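Local coordinates for protein ATP-dependent DNA helicase (Mycobacterium smegmatis, PDB 5V9X) that unwinds RNA:DNA hybrids as an ATP-dependent helicase, tracking in the 3'-to-5' direction along single-stranded DNA, at residues L205-E210 with R487-F492; S259-V264 with G656-A661; V394-Q399 with Q425-P430; P457-D462 with T494-A499. All coordinates share one frame; numbering follows the deposited sequence.

Interaction 1. Residues L205-E210 with R487-F492; sequences LALSLE and RRSAPF
Helix 200-213 of the DEAD/DEAH-box region presents A206, L207 and E210 to the turn R488-F492 that follows helix 479-488 of the winged-helix region, so the contact joins the motor to its C-terminal extension. The nearest CA atoms are those of A206 and S489, 5.7 Å apart. The methyl of A206 sits at the proline ring of P491, with A206 CB 3.7 Å from P491 CD. L207 points its CG away from its own carbonyl carbon (chi1 -72°), which carries both methyls across the gap: CD1 reaches F492 CE2 at 3.7 Å, meeting the ring obliquely, while CD2 lies 3.7 Å from S489 OG. The two side chains, L207 and F492, cross at about a right angle.

E210 bends at chi2 (-60°) and passes its CG over S489, 4.0 Å from S489 CB. Its carboxylate ends beside R488, with OE2 lying at the edge of the guanidinium. The salt bridge from E210 OE2 to R488 NE is long, 3.6 Å, and the two planes are 47° apart. The other oxygen, OE1, forms a salt bridge with R222, and S489 OG bonds back to V486 O. E210 is therefore probably held mainly by R222, and the contact probably rests on close packing, apolar at A206 and L207 and mixed at E210, more than on the long salt bridge.

Interaction 2. Residues S259-V264 with G656-A661; sequences SVQVPV and GFAGYA
S259 opens the pairing with G656, the residue at which a Schellman motif ends the preceding helix. The hydroxyl, anti to the S259 backbone N (chi1 168°), donates from S259 OG to G656 O over 3.0 Å, in the carbonyl plane. The same oxygen takes a second donor, V260 N at 3.1 Å, which stands well above that plane (69° out of it), so two groups hold G656 O from different directions. V260 O in turn receives A658 N at 2.9 Å. On one face of the strand pair V260 CB meets the F657 ring obliquely, 4.1 Å from CD1. Q261 turns to the opposite face, where its CG touches A658 CB. V262 N then bonds to A658 O at 3.2 Å, and V262 O accepts from Y660 N at 3.0 Å. Y660 is the N-cap of helix 661-676, and A661 CB, in that helix's first turn, lies 4.0 Å from V262 CG2. P263 O is near the edge of the Y660 ring. V264 O lies against the same side chain, 3.2 Å from Y660 CB, and shares the N664 ND2 donor with Y660 O. The strands run parallel with axes 30° apart; strand 657-659 is the outermost of its sheet within the chain, strand 424-429 lies beyond 256-262, helix 433-448 packs on V260, V262 and F657, and helix 276-288 meets Q261 and P263.

Interaction 3. Residues V394-Q399 with Q425-P430; sequences VDLVIQ and QGVLFP
Backbone bonding between V397-Q399 and Q425-F429 forms a regular parallel ladder, with strand axes 18° apart. V397 N donates to Q425 O at 3.0 Å and V427 N returns to V397 O, also at 3.0 Å. The next rung repeats the pattern: Q399 N to V427 O measures 2.7 Å, and F429 N to Q399 O measures 2.9 Å. CA-H...O contacts supplement it, for instance G426 CA to V397 O at 3.2 Å.

Apolar packing lies on both faces. I398 directs CG2 at the edge of the F429 ring, 3.5 Å from CD1, while L396 crosses Q425 at a slant, with L396 CD1 4.0 Å from Q425 CG and near V427 CG2. On the opposite face Q399 CB touches L428 CG at 3.8 Å; the Q399 chain then bends at chi2 (63°), leading its amide away from L428.

That amide is occupied by outside partners, OE1 by R412 NH1 and NE2 by E401 O and N298 OD1. Strands 394-400 and 424-429 with the intervening helix 406-413 make a beta-alpha-beta crossover, the repeating unit of the parallel sheet in the second RecA-like domain of such helicases.

Interaction 4. Residues P457-D462 with T494-A499; sequences PANPLD and TLPRSA
N459 lies beside T494 and L495, and its backbone N probably makes a short hydrogen bond to P491 O, an accompanying link between the turn P457-P460 and the loop just before T494. Both segments belong to the winged-helix region, and each leads through a proline N-cap into a helix: P460 precedes helix 461-471 and P496 precedes helix 497-508. The contact is therefore a meeting of two helix starts near the surface, with loop residues N459 and T494-P496 in contact, and L461 and A499 of the opening turns.

N459 adopts a left-handed backbone conformation, and with CG anti to its own carbonyl carbon (chi1 -54°) the side chain reaches the L495 backbone, N459 CG being 3.8 Å from L495 CA. The N459 side chain crosses that of T494 at about a right angle and that of L495 obliquely. Nearby, P496 and the T494 hydroxyl border the same group, making the N459 side chain the polar part of the interface.

The apolar part is small. L495 holds CG anti to its backbone N (chi1 179°), which puts L495 CD1 4.1 Å from N459 CB, between the loop and L461. In the second helix, R497 NH2 forms a salt bridge to D480 of helix 479-488, and R497 NE one to E501, a turn further along its own helix. L461 CD2 of the first helix touches both the loop and the second helix, 3.8 Å from L495 CD1 and 4.2 Å from A499 CB.

In the fold
The four contacts form two pairs on opposite sides of the chain's centre. Interactions 1 and 4 are adjacent, their centres 11 Å apart, because residues 487-492 and 494-499 almost run on in sequence and P491 and F492 also pack on P457 and P460. Interactions 2 and 3 lie in one parallel sheet, their centres about 12 Å apart: S259 O is 2.7 Å from L428 N and Q261 N 3.0 Å from L428 O, both probable hydrogen bonds. Interactions 1 and 3 are 37 Å apart between centres. Interaction 3 touches neither ligand, but its V397 side chain is about 11 Å from the bound AMP-PNP, and the nearest atom of interaction 3 is about 7 Å from the DNA.

Interaction 1. Residues L205-E210 with R487-F492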
loop_
_atom_site.group_PDB
_atom_site.type_symbol
_atom_site.label_atom_id
_atom_site.label_comp_id
_atom_site.label_asym_id
_atom_site.label_seq_id
_atom_site.Cartn_x
_atom_site.Cartn_y
_atom_site.Cartn_z
ATOM N N LEU A 205 -8.058 -7.548 9.001
ATOM C CA LEU A 205 -9.404 -7.606 8.439
ATOM C C LEU A 205 -9.891 -9.045 8.302
ATOM O O LEU A 205 -11.077 -9.326 8.513
ATOM C CB LEU A 205 -9.435 -6.897 7.084
ATOM C CG LEU A 205 -10.701 -7.024 6.230
ATOM C CD1 LEU A 205 -11.946 -6.621 7.014
ATOM C CD2 LEU A 205 -10.572 -6.183 4.961
ATOM N N ALA A 206 -8.991 -9.969 7.952
ATOM C CA ALA A 206 -9.384 -11.366 7.800
ATOM C C ALA A 206 -9.922 -11.936 9.107
ATOM O O ALA A 206 -10.877 -12.721 9.105
ATOM C CB ALA A 206 -8.201 -12.193 7.301
ATOM N N LEU A 207 -9.326 -11.548 10.237
ATOM C CA LEU A 207 -9.787 -12.051 11.526
ATOM C C LEU A 207 -11.067 -11.357 11.978
ATOM O O LEU A 207 -11.945 -12.000 12.566
ATOM C CB LEU A 207 -8.690 -11.893 12.577
ATOM C CG LEU A 207 -7.506 -12.850 12.443
ATOM C CD1 LEU A 207 -6.494 -12.611 13.551
ATOM C CD2 LEU A 207 -7.983 -14.294 12.456
ATOM N N SER A 208 -11.187 -10.050 11.726
ATOM C CA SER A 208 -12.428 -9.348 12.039
ATOM C C SER A 208 -13.621 -10.022 11.374
ATOM O O SER A 208 -14.668 -10.215 12.003
ATOM C CB SER A 208 -12.332 -7.884 11.602
ATOM O OG SER A 208 -11.433 -7.155 12.418
ATOM N N LEU A 209 -13.471 -10.405 10.102
ATOM C CA LEU A 209 -14.569 -11.040 9.383
ATOM C C LEU A 209 -14.909 -12.411 9.957
ATOM O O LEU A 209 -16.083 -12.802 9.962
ATOM C CB LEU A 209 -14.227 -11.151 7.898
ATOM C CG LEU A 209 -14.071 -9.825 7.147
ATOM C CD1 LEU A 209 -13.718 -10.065 5.683
ATOM C CD2 LEU A 209 -15.332 -8.975 7.271
ATOM N N GLU A 210 -13.911 -13.157 10.441
ATOM C CA GLU A 210 -14.207 -14.442 11.069
ATOM C C GLU A 210 -14.886 -14.250 12.419
ATOM O O GLU A 210 -15.776 -15.024 12.789
ATOM C CB GLU A 210 -12.932 -15.270 11.220
ATOM C CG GLU A 210 -12.399 -15.849 9.916
ATOM C CD GLU A 210 -13.386 -16.786 9.234
ATOM O OE1 GLU A 210 -13.389 -16.838 7.984
ATOM O OE2 GLU A 210 -14.154 -17.474 9.943
ATOM N N ARG A 487 -8.064 -20.345 12.130
ATOM C CA ARG A 487 -7.646 -21.143 10.984
ATOM C C ARG A 487 -8.595 -21.017 9.800
ATOM O O ARG A 487 -8.215 -21.383 8.682
ATOM C CB ARG A 487 -7.516 -22.614 11.375
ATOM C CG ARG A 487 -6.289 -22.936 12.206
ATOM C CD ARG A 487 -5.917 -24.401 12.057
ATOM N NE ARG A 487 -4.677 -24.579 11.305
ATOM C CZ ARG A 487 -4.307 -25.724 10.742
ATOM N NH1 ARG A 487 -5.085 -26.793 10.835
ATOM N NH2 ARG A 487 -3.161 -25.800 10.080
ATOM N N ARG A 488 -9.818 -20.524 10.012
ATOM C CA ARG A 488 -10.729 -20.341 8.887
ATOM C C ARG A 488 -10.319 -19.151 8.025
ATOM O O ARG A 488 -10.633 -19.115 6.830
ATOM C CB ARG A 488 -12.167 -20.182 9.385
ATOM C CG ARG A 488 -12.857 -21.506 9.676
ATOM C CD ARG A 488 -14.349 -21.337 9.924
ATOM N NE ARG A 488 -14.637 -20.802 11.252
ATOM C CZ ARG A 488 -14.881 -21.552 12.321
ATOM N NH1 ARG A 488 -14.873 -22.874 12.222
ATOM N NH2 ARG A 488 -15.134 -20.981 13.491
ATOM N N SER A 489 -9.614 -18.184 8.605
ATOM C CA SER A 489 -9.081 -17.079 7.826
ATOM C C SER A 489 -7.959 -17.570 6.910
ATOM O O SER A 489 -7.448 -18.686 7.043
ATOM C CB SER A 489 -8.569 -15.972 8.745
ATOM O OG SER A 489 -7.470 -16.421 9.522
ATOM N N ALA A 490 -7.575 -16.716 5.971
ATOM C CA ALA A 490 -6.528 -17.043 5.010
ATOM C C ALA A 490 -5.117 -16.963 5.601
ATOM O O ALA A 490 -4.320 -17.883 5.376
ATOM C CB ALA A 490 -6.634 -16.136 3.782
ATOM N N PRO A 491 -4.751 -15.905 6.342
ATOM C CA PRO A 491 -3.356 -15.799 6.808
ATOM C C PRO A 491 -2.974 -16.819 7.867
ATOM O O PRO A 491 -1.786 -16.919 8.197
ATOM C CB PRO A 491 -3.275 -14.374 7.375
ATOM C CG PRO A 491 -4.483 -13.671 6.870
ATOM C CD PRO A 491 -5.528 -14.725 6.760
ATOM N N PHE A 492 -3.930 -17.572 8.413
ATOM C CA PHE A 492 -3.647 -18.531 9.475
ATOM C C PHE A 492 -4.123 -19.935 9.124
ATOM O O PHE A 492 -4.297 -20.768 10.019
ATOM C CB PHE A 492 -4.278 -18.066 10.787
ATOM C CG PHE A 492 -3.793 -16.721 11.254
ATOM C CD1 PHE A 492 -2.641 -16.611 12.015
ATOM C CD2 PHE A 492 -4.490 -15.569 10.934
ATOM C CE1 PHE A 492 -2.193 -15.377 12.448
ATOM C CE2 PHE A 492 -4.047 -14.330 11.362
ATOM C CZ PHE A 492 -2.898 -14.236 12.122
#

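Interaction 2. Residues S259-V264 with G656-A661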
loop_
_atom_site.group_PDB
_atom_site.type_symbol
_atom_site.label_atom_id
_atom_site.label_comp_id
_atom_site.label_asym_id
_atom_site.label_seq_id
_atom_site.Cartn_x
_atom_site.Cartn_y
_atom_site.Cartn_z
ATOM N N SER A 259 0.991 9.578 -20.482
ATOM C CA SER A 259 1.961 10.540 -20.981
ATOM C C SER A 259 3.006 10.802 -19.907
ATOM O O SER A 259 2.676 10.890 -18.721
ATOM C CB SER A 259 1.270 11.848 -21.385
ATOM O OG SER A 259 2.214 12.878 -21.610
ATOM N N VAL A 260 4.263 10.921 -20.330
ATOM C CA VAL A 260 5.380 11.238 -19.444
ATOM C C VAL A 260 5.982 12.546 -19.936
ATOM O O VAL A 260 6.651 12.577 -20.977
ATOM C CB VAL A 260 6.435 10.123 -19.413
ATOM C CG1 VAL A 260 7.615 10.537 -18.551
ATOM C CG2 VAL A 260 5.829 8.834 -18.894
ATOM N N GLN A 261 5.751 13.624 -19.192
ATOM C CA GLN A 261 6.156 14.963 -19.595
ATOM C C GLN A 261 7.349 15.423 -18.767
ATOM O O GLN A 261 7.334 15.324 -17.535
ATOM C CB GLN A 261 4.989 15.946 -19.453
ATOM C CG GLN A 261 3.783 15.581 -20.316
ATOM C CD GLN A 261 2.647 16.587 -20.218
ATOM O OE1 GLN A 261 2.790 17.648 -19.610
ATOM N NE2 GLN A 261 1.509 16.254 -20.820
ATOM N N VAL A 262 8.379 15.915 -19.453
ATOM C CA VAL A 262 9.558 16.504 -18.821
ATOM C C VAL A 262 9.699 17.935 -19.327
ATOM O O VAL A 262 10.044 18.149 -20.499
ATOM C CB VAL A 262 10.823 15.679 -19.110
ATOM C CG1 VAL A 262 12.062 16.438 -18.663
ATOM C CG2 VAL A 262 10.743 14.332 -18.415
ATOM N N PRO A 263 9.443 18.945 -18.489
ATOM C CA PRO A 263 9.376 20.324 -18.999
ATOM C C PRO A 263 10.724 20.929 -19.367
ATOM O O PRO A 263 10.746 21.927 -20.098
ATOM C CB PRO A 263 8.725 21.098 -17.841
ATOM C CG PRO A 263 8.133 20.048 -16.937
ATOM C CD PRO A 263 9.016 18.853 -17.084
ATOM N N VAL A 264 11.838 20.374 -18.896
ATOM C CA VAL A 264 13.145 20.993 -19.111
ATOM C C VAL A 264 13.908 20.241 -20.199
ATOM O O VAL A 264 13.709 19.031 -20.371
ATOM C CB VAL A 264 13.954 21.049 -17.804
ATOM C CG1 VAL A 264 13.229 21.888 -16.767
ATOM C CG2 VAL A 264 14.200 19.656 -17.270
ATOM N N GLY A 656 3.732 7.892 -24.630
ATOM C CA GLY A 656 3.232 9.232 -24.406
ATOM C C GLY A 656 4.276 10.238 -23.990
ATOM O O GLY A 656 3.924 11.268 -23.407
ATOM N N PHE A 657 5.554 9.967 -24.257
ATOM C CA PHE A 657 6.619 10.918 -23.953
ATOM C C PHE A 657 6.321 12.271 -24.585
ATOM O O PHE A 657 5.950 12.354 -25.759
ATOM C CB PHE A 657 7.961 10.385 -24.462
ATOM C CG PHE A 657 8.639 9.422 -23.521
ATOM C CD1 PHE A 657 7.907 8.475 -22.822
ATOM C CD2 PHE A 657 10.015 9.456 -23.353
ATOM C CE1 PHE A 657 8.535 7.592 -21.962
ATOM C CE2 PHE A 657 10.646 8.574 -22.498
ATOM C CZ PHE A 657 9.905 7.642 -21.802
ATOM N N ALA A 658 6.479 13.333 -23.798
ATOM C CA ALA A 658 6.165 14.674 -24.268
ATOM C C ALA A 658 7.114 15.677 -23.630
ATOM O O ALA A 658 7.733 15.409 -22.597
ATOM C CB ALA A 658 4.708 15.049 -23.967
ATOM N N GLY A 659 7.214 16.844 -24.259
ATOM C CA GLY A 659 8.111 17.884 -23.796
ATOM C C GLY A 659 9.536 17.636 -24.239
ATOM O O GLY A 659 9.886 17.879 -25.398
ATOM N N TYR A 660 10.370 17.149 -23.319
ATOM C CA TYR A 660 11.735 16.746 -23.633
ATOM C C TYR A 660 12.053 15.390 -23.019
ATOM O O TYR A 660 13.210 15.100 -22.702
ATOM C CB TYR A 660 12.743 17.792 -23.161
ATOM C CG TYR A 660 12.530 19.171 -23.738
ATOM C CD1 TYR A 660 12.787 19.435 -25.077
ATOM C CD2 TYR A 660 12.088 20.216 -22.939
ATOM C CE1 TYR A 660 12.601 20.699 -25.605
ATOM C CE2 TYR A 660 11.901 21.482 -23.455
ATOM C CZ TYR A 660 12.158 21.720 -24.788
ATOM O OH TYR A 660 11.970 22.981 -25.304
ATOM N N ALA A 661 11.033 14.547 -22.842
ATOM C CA ALA A 661 11.248 13.255 -22.205
ATOM C C ALA A 661 12.112 12.336 -23.062
ATOM O O ALA A 661 12.884 11.536 -22.522
ATOM C CB ALA A 661 9.905 12.597 -21.894
#

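Interaction 3. Residues V394-Q399 with Q425-P430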
loop_
_atom_site.group_PDB
_atom_site.type_symbol
_atom_site.label_atom_id
_atom_site.label_comp_id
_atom_site.label_asym_id
_atom_site.label_seq_id
_atom_site.Cartn_x
_atom_site.Cartn_y
_atom_site.Cartn_z
ATOM N N VAL A 394 -13.808 14.834 -13.047
ATOM C CA VAL A 394 -12.361 14.701 -13.179
ATOM C C VAL A 394 -12.059 14.060 -14.530
ATOM O O VAL A 394 -12.396 12.898 -14.766
ATOM C CB VAL A 394 -11.764 13.880 -12.030
ATOM C CG1 VAL A 394 -10.260 13.734 -12.208
ATOM C CG2 VAL A 394 -12.083 14.527 -10.695
ATOM N N ASP A 395 -11.424 14.820 -15.426
ATOM C CA ASP A 395 -10.991 14.290 -16.715
ATOM C C ASP A 395 -9.474 14.351 -16.874
ATOM O O ASP A 395 -8.970 14.327 -18.001
ATOM C CB ASP A 395 -11.687 15.017 -17.870
ATOM C CG ASP A 395 -11.466 16.521 -17.850
ATOM O OD1 ASP A 395 -10.926 17.045 -16.854
ATOM O OD2 ASP A 395 -11.840 17.183 -18.843
ATOM N N LEU A 396 -8.739 14.420 -15.764
ATOM C CA LEU A 396 -7.282 14.404 -15.800
ATOM C C LEU A 396 -6.758 13.989 -14.434
ATOM O O LEU A 396 -7.222 14.496 -13.410
ATOM C CB LEU A 396 -6.717 15.778 -16.182
ATOM C CG LEU A 396 -5.190 15.873 -16.264
ATOM C CD1 LEU A 396 -4.675 15.221 -17.538
ATOM C CD2 LEU A 396 -4.717 17.317 -16.164
ATOM N N VAL A 397 -5.804 13.061 -14.425
ATOM C CA VAL A 397 -5.020 12.738 -13.238
ATOM C C VAL A 397 -3.556 12.975 -13.571
ATOM O O VAL A 397 -3.062 12.500 -14.600
ATOM C CB VAL A 397 -5.242 11.288 -12.767
ATOM C CG1 VAL A 397 -4.194 10.904 -11.731
ATOM C CG2 VAL A 397 -6.639 11.119 -12.190
ATOM N N ILE A 398 -2.869 13.720 -12.713
ATOM C CA ILE A 398 -1.441 13.969 -12.850
ATOM C C ILE A 398 -0.728 13.258 -11.711
ATOM O O ILE A 398 -1.117 13.394 -10.544
ATOM C CB ILE A 398 -1.124 15.472 -12.850
ATOM C CG1 ILE A 398 -1.805 16.164 -14.032
ATOM C CG2 ILE A 398 0.374 15.692 -12.896
ATOM C CD1 ILE A 398 -1.569 17.656 -14.076
ATOM N N GLN A 399 0.307 12.493 -12.048
ATOM C CA GLN A 399 1.101 11.756 -11.072
ATOM C C GLN A 399 2.487 12.385 -11.015
ATOM O O GLN A 399 3.238 12.330 -11.993
ATOM C CB GLN A 399 1.183 10.275 -11.434
ATOM C CG GLN A 399 2.123 9.472 -10.549
ATOM C CD GLN A 399 1.680 9.452 -9.101
ATOM O OE1 GLN A 399 0.492 9.321 -8.809
ATOM N NE2 GLN A 399 2.634 9.588 -8.184
ATOM N N GLN A 425 -7.308 9.888 -18.699
ATOM C CA GLN A 425 -6.172 10.696 -19.127
ATOM C C GLN A 425 -5.194 10.839 -17.965
ATOM O O GLN A 425 -5.572 11.307 -16.885
ATOM C CB GLN A 425 -6.657 12.063 -19.607
ATOM C CG GLN A 425 -5.700 12.793 -20.528
ATOM C CD GLN A 425 -6.333 14.024 -21.144
ATOM O OE1 GLN A 425 -7.559 14.124 -21.244
ATOM N NE2 GLN A 425 -5.500 14.972 -21.557
ATOM N N GLY A 426 -3.944 10.436 -18.182
ATOM C CA GLY A 426 -2.960 10.459 -17.116
ATOM C C GLY A 426 -1.588 10.948 -17.529
ATOM O O GLY A 426 -1.006 10.444 -18.493
ATOM N N VAL A 427 -1.054 11.923 -16.799
ATOM C CA VAL A 427 0.262 12.491 -17.070
ATOM C C VAL A 427 1.162 12.218 -15.871
ATOM O O VAL A 427 0.753 12.424 -14.722
ATOM C CB VAL A 427 0.180 14.001 -17.360
ATOM C CG1 VAL A 427 1.570 14.577 -17.574
ATOM C CG2 VAL A 427 -0.698 14.261 -18.573
ATOM N N LEU A 428 2.379 11.756 -16.141
ATOM C CA LEU A 428 3.383 11.505 -15.114
ATOM C C LEU A 428 4.527 12.498 -15.272
ATOM O O LEU A 428 5.042 12.686 -16.378
ATOM C CB LEU A 428 3.917 10.072 -15.197
ATOM C CG LEU A 428 3.218 8.979 -14.380
ATOM C CD1 LEU A 428 1.840 8.654 -14.936
ATOM C CD2 LEU A 428 4.084 7.730 -14.320
ATOM N N PHE A 429 4.921 13.129 -14.166
ATOM C CA PHE A 429 6.043 14.060 -14.156
ATOM C C PHE A 429 7.206 13.453 -13.386
ATOM O O PHE A 429 7.129 13.338 -12.153
ATOM C CB PHE A 429 5.641 15.396 -13.528
ATOM C CG PHE A 429 4.808 16.270 -14.421
ATOM C CD1 PHE A 429 3.429 16.154 -14.433
ATOM C CD2 PHE A 429 5.403 17.219 -15.236
ATOM C CE1 PHE A 429 2.659 16.965 -15.247
ATOM C CE2 PHE A 429 4.637 18.031 -16.054
ATOM C CZ PHE A 429 3.263 17.903 -16.059
ATOM N N PRO A 430 8.284 13.044 -14.048
ATOM C CA PRO A 430 9.480 12.624 -13.311
ATOM C C PRO A 430 10.076 13.782 -12.525
ATOM O O PRO A 430 10.050 14.936 -12.961
ATOM C CB PRO A 430 10.432 12.151 -14.415
ATOM C CG PRO A 430 9.546 11.821 -15.568
ATOM C CD PRO A 430 8.409 12.792 -15.494
#

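Interaction 4. Residues P457-D462 with T494-A499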
loop_
_atom_site.group_PDB
_atom_site.type_symbol
_atom_site.label_atom_id
_atom_site.label_comp_id
_atom_site.label_asym_id
_atom_site.label_seq_id
_atom_site.Cartn_x
_atom_site.Cartn_y
_atom_site.Cartn_z
ATOM N N PRO A 457 0.580 -12.608 3.756
ATOM C CA PRO A 457 1.498 -12.966 4.844
ATOM C C PRO A 457 0.940 -14.112 5.674
ATOM O O PRO A 457 -0.231 -14.116 6.057
ATOM C CB PRO A 457 1.599 -11.671 5.658
ATOM C CG PRO A 457 1.342 -10.591 4.658
ATOM C CD PRO A 457 0.328 -11.158 3.696
ATOM N N ALA A 458 1.787 -15.100 5.940
ATOM C CA ALA A 458 1.378 -16.334 6.596
ATOM C C ALA A 458 1.661 -16.263 8.091
ATOM O O ALA A 458 2.770 -15.908 8.503
ATOM C CB ALA A 458 2.095 -17.536 5.980
ATOM N N ASN A 459 0.653 -16.604 8.890
ATOM C CA ASN A 459 0.767 -16.703 10.340
ATOM C C ASN A 459 1.407 -15.478 11.006
ATOM O O ASN A 459 2.389 -15.609 11.738
ATOM C CB ASN A 459 1.537 -17.963 10.715
ATOM C CG ASN A 459 0.940 -19.214 10.097
ATOM O OD1 ASN A 459 -0.250 -19.261 9.791
ATOM N ND2 ASN A 459 1.768 -20.236 9.909
ATOM N N PRO A 460 0.860 -14.266 10.782
ATOM C CA PRO A 460 1.404 -13.092 11.483
ATOM C C PRO A 460 0.954 -13.047 12.935
ATOM O O PRO A 460 -0.148 -12.579 13.241
ATOM C CB PRO A 460 0.853 -11.914 10.672
ATOM C CG PRO A 460 -0.414 -12.420 10.093
ATOM C CD PRO A 460 -0.218 -13.891 9.846
ATOM N N LEU A 461 1.819 -13.519 13.838
ATOM C CA LEU A 461 1.406 -13.780 15.216
ATOM C C LEU A 461 0.999 -12.514 15.960
ATOM O O LEU A 461 0.150 -12.578 16.858
ATOM C CB LEU A 461 2.528 -14.489 15.973
ATOM C CG LEU A 461 2.922 -15.874 15.465
ATOM C CD1 LEU A 461 3.959 -16.495 16.387
ATOM C CD2 LEU A 461 1.699 -16.770 15.337
ATOM N N ASP A 462 1.589 -11.364 15.622
ATOM C CA ASP A 462 1.239 -10.140 16.337
ATOM C C ASP A 462 -0.200 -9.729 16.054
ATOM O O ASP A 462 -0.911 -9.280 16.960
ATOM C CB ASP A 462 2.213 -9.015 15.981
ATOM C CG ASP A 462 2.274 -8.730 14.489
ATOM O OD1 ASP A 462 1.551 -9.389 13.712
ATOM O OD2 ASP A 462 3.055 -7.836 14.096
ATOM N N THR A 494 -2.606 -22.370 8.035
ATOM C CA THR A 494 -1.635 -23.394 8.410
ATOM C C THR A 494 -1.011 -23.127 9.776
ATOM O O THR A 494 0.055 -23.671 10.079
ATOM C CB THR A 494 -0.532 -23.512 7.356
ATOM O OG1 THR A 494 0.323 -22.363 7.430
ATOM C CG2 THR A 494 -1.129 -23.613 5.958
ATOM N N LEU A 495 -1.650 -22.305 10.602
ATOM C CA LEU A 495 -1.095 -21.930 11.897
ATOM C C LEU A 495 -0.875 -23.161 12.771
ATOM O O LEU A 495 -1.846 -23.869 13.087
ATOM C CB LEU A 495 -2.027 -20.946 12.601
ATOM C CG LEU A 495 -1.610 -20.460 13.993
ATOM C CD1 LEU A 495 -0.275 -19.733 13.938
ATOM C CD2 LEU A 495 -2.684 -19.563 14.590
ATOM N N PRO A 496 0.360 -23.463 13.166
ATOM C CA PRO A 496 0.580 -24.579 14.092
ATOM C C PRO A 496 -0.048 -24.282 15.445
ATOM O O PRO A 496 0.037 -23.163 15.956
ATOM C CB PRO A 496 2.109 -24.670 14.187
ATOM C CG PRO A 496 2.628 -23.904 13.002
ATOM C CD PRO A 496 1.622 -22.829 12.752
ATOM N N ARG A 497 -0.694 -25.299 16.023
ATOM C CA ARG A 497 -1.284 -25.134 17.348
ATOM C C ARG A 497 -0.232 -24.744 18.380
ATOM O O ARG A 497 -0.550 -24.065 19.362
ATOM C CB ARG A 497 -2.000 -26.417 17.771
ATOM C CG ARG A 497 -2.773 -26.304 19.081
ATOM C CD ARG A 497 -3.769 -25.153 19.034
ATOM N NE ARG A 497 -4.621 -25.090 20.221
ATOM C CZ ARG A 497 -5.840 -25.615 20.294
ATOM N NH1 ARG A 497 -6.353 -26.251 19.250
ATOM N NH2 ARG A 497 -6.548 -25.506 21.410
ATOM N N SER A 498 1.022 -25.157 18.169
ATOM C CA SER A 498 2.096 -24.754 19.070
ATOM C C SER A 498 2.318 -23.247 19.025
ATOM O O SER A 498 2.485 -22.607 20.069
ATOM C CB SER A 498 3.383 -25.501 18.717
ATOM O OG SER A 498 3.779 -25.229 17.384
ATOM N N ALA A 499 2.322 -22.661 17.822
ATOM C CA ALA A 499 2.456 -21.212 17.713
ATOM C C ALA A 499 1.253 -20.492 18.312
ATOM O O ALA A 499 1.400 -19.407 18.886
ATOM C CB ALA A 499 2.644 -20.811 16.249
#